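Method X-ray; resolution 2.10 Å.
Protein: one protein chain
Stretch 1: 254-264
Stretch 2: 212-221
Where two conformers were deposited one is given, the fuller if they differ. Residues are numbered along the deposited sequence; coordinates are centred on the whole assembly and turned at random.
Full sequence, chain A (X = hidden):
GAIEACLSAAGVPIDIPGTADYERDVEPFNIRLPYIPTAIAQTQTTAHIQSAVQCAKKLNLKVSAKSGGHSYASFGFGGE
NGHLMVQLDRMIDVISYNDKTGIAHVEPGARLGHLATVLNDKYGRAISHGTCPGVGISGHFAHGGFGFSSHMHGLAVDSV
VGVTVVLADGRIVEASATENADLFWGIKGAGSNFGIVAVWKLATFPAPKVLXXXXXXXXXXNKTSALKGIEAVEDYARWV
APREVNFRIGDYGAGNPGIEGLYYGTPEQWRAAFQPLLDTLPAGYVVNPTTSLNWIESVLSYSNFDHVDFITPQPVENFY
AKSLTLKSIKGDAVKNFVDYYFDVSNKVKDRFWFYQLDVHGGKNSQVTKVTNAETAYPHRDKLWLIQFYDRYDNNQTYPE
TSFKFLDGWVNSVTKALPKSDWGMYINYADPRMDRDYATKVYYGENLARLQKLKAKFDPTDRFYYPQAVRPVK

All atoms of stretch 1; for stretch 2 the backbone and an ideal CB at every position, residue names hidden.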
# COMPACT_ATOMS: atom_id res chain seq x y z
N ALA A 254 -12.18 -17.83 -8.37
CA ALA A 254 -12.68 -18.81 -7.40
C ALA A 254 -12.28 -20.23 -7.79
O ALA A 254 -13.14 -21.11 -7.91
CB ALA A 254 -14.24 -18.72 -7.29
N GLY A 255 -10.98 -20.42 -8.05
CA GLY A 255 -10.45 -21.74 -8.38
C GLY A 255 -9.62 -21.79 -9.65
O GLY A 255 -9.35 -22.87 -10.16
N ASN A 256 -9.23 -20.62 -10.16
CA ASN A 256 -8.37 -20.54 -11.34
C ASN A 256 -7.05 -19.81 -11.03
O ASN A 256 -6.74 -18.78 -11.64
CB ASN A 256 -9.11 -19.85 -12.50
CG ASN A 256 -8.41 -20.00 -13.85
OD1 ASN A 256 -7.68 -20.97 -14.09
ND2 ASN A 256 -8.62 -19.04 -14.74
N PRO A 257 -6.25 -20.34 -10.08
CA PRO A 257 -5.02 -19.59 -9.76
C PRO A 257 -4.00 -19.45 -10.92
O PRO A 257 -3.89 -20.31 -11.82
CB PRO A 257 -4.40 -20.41 -8.61
CG PRO A 257 -4.91 -21.80 -8.81
CD PRO A 257 -6.33 -21.62 -9.35
N GLY A 258 -3.27 -18.35 -10.90
CA GLY A 258 -2.23 -18.13 -11.89
C GLY A 258 -1.04 -17.46 -11.25
O GLY A 258 -1.18 -16.81 -10.21
N ILE A 259 0.13 -17.65 -11.83
CA ILE A 259 1.25 -16.78 -11.54
C ILE A 259 1.17 -15.56 -12.48
O ILE A 259 0.98 -15.73 -13.68
CB ILE A 259 2.60 -17.52 -11.70
CG1 ILE A 259 2.81 -18.49 -10.53
CG2 ILE A 259 3.74 -16.53 -11.87
CD1 ILE A 259 4.00 -19.51 -10.71
N GLU A 260 1.30 -14.36 -11.93
CA GLU A 260 1.56 -13.19 -12.78
C GLU A 260 2.83 -12.52 -12.34
O GLU A 260 3.10 -12.39 -11.14
CB GLU A 260 0.48 -12.10 -12.70
CG GLU A 260 -0.92 -12.51 -12.44
CD GLU A 260 -1.80 -11.27 -12.21
OE1 GLU A 260 -2.35 -11.13 -11.10
OE2 GLU A 260 -1.88 -10.42 -13.11
N GLY A 261 3.56 -11.98 -13.30
CA GLY A 261 4.85 -11.42 -13.00
C GLY A 261 5.37 -10.47 -14.02
O GLY A 261 4.79 -10.28 -15.12
N LEU A 262 6.48 -9.85 -13.63
CA LEU A 262 7.25 -8.92 -14.42
C LEU A 262 8.74 -9.27 -14.29
O LEU A 262 9.27 -9.40 -13.17
CB LEU A 262 7.02 -7.48 -13.94
CG LEU A 262 7.58 -6.41 -14.91
CD1 LEU A 262 6.91 -6.50 -16.28
CD2 LEU A 262 7.54 -4.93 -14.36
N TYR A 263 9.39 -9.45 -15.43
CA TYR A 263 10.81 -9.81 -15.47
C TYR A 263 11.65 -8.69 -16.08
O TYR A 263 11.32 -8.17 -17.18
CB TYR A 263 11.02 -11.12 -16.26
CG TYR A 263 12.49 -11.54 -16.30
CD1 TYR A 263 13.07 -12.18 -15.20
CD2 TYR A 263 13.29 -11.30 -17.42
CE1 TYR A 263 14.39 -12.56 -15.20
CE2 TYR A 263 14.64 -11.69 -17.44
CZ TYR A 263 15.19 -12.31 -16.31
OH TYR A 263 16.51 -12.69 -16.29
N TYR A 264 12.71 -8.30 -15.36
CA TYR A 264 13.66 -7.32 -15.89
C TYR A 264 14.62 -7.98 -16.86
O TYR A 264 15.67 -8.53 -16.46
CB TYR A 264 14.42 -6.62 -14.75
CG TYR A 264 13.68 -5.44 -14.20
CD1 TYR A 264 12.48 -5.61 -13.47
CD2 TYR A 264 14.15 -4.14 -14.41
CE1 TYR A 264 11.76 -4.50 -12.97
CE2 TYR A 264 13.46 -3.03 -13.91
CZ TYR A 264 12.26 -3.21 -13.19
OH TYR A 264 11.60 -2.13 -12.70
N UNK A 212 9.66 -7.95 -19.53
CA UNK A 212 8.78 -9.01 -19.99
C UNK A 212 7.68 -9.30 -18.96
O UNK A 212 7.95 -9.66 -17.80
CB UNK A 212 9.59 -10.28 -20.28
N UNK A 213 6.45 -9.16 -19.41
CA UNK A 213 5.32 -9.59 -18.63
C UNK A 213 5.12 -11.08 -18.87
O UNK A 213 5.15 -11.53 -20.00
CB UNK A 213 4.06 -8.79 -18.98
N UNK A 214 4.90 -11.82 -17.79
CA UNK A 214 4.71 -13.24 -17.91
C UNK A 214 3.56 -13.72 -17.05
O UNK A 214 3.09 -12.99 -16.15
CB UNK A 214 6.00 -13.98 -17.54
N UNK A 215 3.11 -14.94 -17.33
CA UNK A 215 1.95 -15.49 -16.68
C UNK A 215 1.92 -17.00 -16.84
O UNK A 215 2.39 -17.52 -17.87
CB UNK A 215 0.67 -14.86 -17.24
N UNK A 216 1.41 -17.69 -15.82
CA UNK A 216 1.25 -19.15 -15.84
C UNK A 216 -0.12 -19.52 -15.27
O UNK A 216 -0.41 -19.23 -14.10
CB UNK A 216 2.36 -19.83 -15.05
N UNK A 217 -0.97 -20.14 -16.09
CA UNK A 217 -2.22 -20.71 -15.60
C UNK A 217 -1.87 -22.01 -14.87
O UNK A 217 -1.38 -22.95 -15.48
CB UNK A 217 -3.21 -20.95 -16.74
N UNK A 218 -2.10 -22.06 -13.56
CA UNK A 218 -1.55 -23.12 -12.74
C UNK A 218 -2.29 -24.44 -12.90
O UNK A 218 -1.68 -25.50 -12.82
CB UNK A 218 -1.57 -22.70 -11.27
N UNK A 219 -3.59 -24.34 -13.13
CA UNK A 219 -4.51 -25.48 -13.12
C UNK A 219 -4.45 -26.39 -11.89
O UNK A 219 -4.41 -27.61 -12.03
CB UNK A 219 -4.24 -26.33 -14.36
N UNK A 220 -4.45 -25.80 -10.68
CA UNK A 220 -4.57 -26.56 -9.44
C UNK A 220 -6.05 -26.89 -9.20
O UNK A 220 -6.81 -26.04 -8.72
CB UNK A 220 -3.98 -25.78 -8.26
N UNK A 221 -6.46 -28.11 -9.57
CA UNK A 221 -7.86 -28.52 -9.51
C UNK A 221 -8.24 -29.12 -8.18
O UNK A 221 -9.42 -29.36 -7.93
CB UNK A 221 -8.16 -29.53 -10.62

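The two stretches run antiparallel; along the extended strand, the side chains of 212 to 217 alternate between the face carrying I259 and Y263 and the face carrying E260 and L262.

Position 212 pairs with Y263, its CB on the I259 and Y263 face. Extended angles favour a beta-branched or small apolar residue. It is T212, whose N donates to Y263 O (2.9 Å) and whose O accepts from Y263 N (2.8 Å).

Position 213 lies on the other face, its ideal CB 4.5 Å from L262 CD1, with the carboxylate of E260 farther out, within reach of a long side chain. An apolar stem with a positive end, lysine or arginine, would suit both. R213 is fully extended; its NH2 forms a long salt bridge with E260 OE2 (3.8 Å), in which charge alone acts because the oxygen lies well out of the guanidinium plane. A water joins the same two atoms.

At 214 the CB returns to the I259 and Y263 face, opposite G261. With no side chain at G261, there is space for something broad and flat, and aromatic residues fit best. F214, with chi1 p, lays its ring over the glycine: G261 CA is 3.7 Å from the ring centroid, a CH-pi contact. An ideal CB on G261 would clash with F214 CZ at 2.1 Å. The ring also meets I259 CG2 through CE1 (4.0 Å) and Y263 CB through CE2 (3.9 Å).

Position 215 would place a CB 3.7 Å from I259 O, which admits a small residue without demanding glycine. G215 brings its CA to 3.2 Å from I259 O in a CA-H...O contact.

Position 216 faces I259; valine, isoleucine or another aliphatic would suit. V216 CB lies 4.0 Å from I259 CB; V216 N donates a hydrogen bond to I259 O (2.9 Å) and V216 O accepts one from I259 N (2.8 Å).

Position 217 looks past N256 OD1 and tolerates polar or small residues. T217 sets CG2 3.8 Å from N256 OD1.

At 218 the CB points toward P257 and I259, calling for an aliphatic chain. L218 touches P257 CB with CD1 (3.8 Å) and I259 CD1 with CD2 (4.1 Å), while its N donates to P257 O (3.0 Å).

Position 219 has left-handed angles and points away, which suits asparagine or glycine. One water accepts from N219 N and donates to N256 OD1 and P257 O; a second donates to N219 OD1 and, weakly, to N256 OD1.

Position 220 points sideways near the ring of P257, where an apolar or aromatic group fits; W220 CE3 lies 3.8 Å from P257 CG.

Position 221 points away, and stretch 1 sets no demand on it, so many residues would suit; K221 NZ bonds weakly to N219 OD1.

Stretch 2 212-221: TRFGVTLNWK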
# COMPACT_ATOMS: atom_id res chain seq x y z
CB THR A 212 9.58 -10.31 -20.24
OG1 THR A 212 10.55 -10.07 -21.26
CG2 THR A 212 8.66 -11.42 -20.69
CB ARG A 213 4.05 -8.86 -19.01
CG ARG A 213 2.81 -9.49 -18.40
CD ARG A 213 1.63 -8.53 -18.45
NE ARG A 213 0.53 -9.13 -17.72
CZ ARG A 213 -0.55 -8.48 -17.31
NH1 ARG A 213 -0.69 -7.18 -17.53
NH2 ARG A 213 -1.49 -9.15 -16.65
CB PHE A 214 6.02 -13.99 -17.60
CG PHE A 214 6.51 -13.85 -16.19
CD1 PHE A 214 6.11 -14.76 -15.21
CD2 PHE A 214 7.39 -12.84 -15.85
CE1 PHE A 214 6.60 -14.67 -13.90
CE2 PHE A 214 7.86 -12.72 -14.56
CZ PHE A 214 7.47 -13.63 -13.57
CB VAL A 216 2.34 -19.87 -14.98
CG1 VAL A 216 2.13 -21.38 -15.02
CG2 VAL A 216 3.76 -19.49 -15.45
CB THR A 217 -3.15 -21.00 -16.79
OG1 THR A 217 -3.17 -19.87 -17.66
CG2 THR A 217 -4.57 -21.31 -16.33
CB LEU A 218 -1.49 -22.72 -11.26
CG LEU A 218 -0.50 -21.58 -11.01
CD1 LEU A 218 -0.75 -20.91 -9.65
CD2 LEU A 218 0.94 -22.13 -11.13
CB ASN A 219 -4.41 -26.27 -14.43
CG ASN A 219 -4.79 -25.44 -15.62
OD1 ASN A 219 -5.85 -24.82 -15.63
ND2 ASN A 219 -3.93 -25.39 -16.62
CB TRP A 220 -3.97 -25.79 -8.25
CG TRP A 220 -2.52 -25.43 -8.39
CD1 TRP A 220 -1.61 -26.01 -9.23
CD2 TRP A 220 -1.81 -24.40 -7.69
NE1 TRP A 220 -0.38 -25.41 -9.09
CE2 TRP A 220 -0.47 -24.43 -8.15
CE3 TRP A 220 -2.18 -23.46 -6.71
CZ2 TRP A 220 0.51 -23.55 -7.65
CZ3 TRP A 220 -1.21 -22.60 -6.22
CH2 TRP A 220 0.12 -22.64 -6.70
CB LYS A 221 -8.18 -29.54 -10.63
CG LYS A 221 -7.85 -29.09 -12.07
CD LYS A 221 -8.43 -27.71 -12.35
CE LYS A 221 -8.38 -27.38 -13.83
NZ LYS A 221 -8.62 -25.92 -14.01
O HOH W 1 -2.48 -11.95 -15.67
O HOH W 2 -7.66 -23.35 -16.58
O HOH W 3 -5.66 -22.15 -12.75
O HOH W 4 -9.18 -25.12 -8.35
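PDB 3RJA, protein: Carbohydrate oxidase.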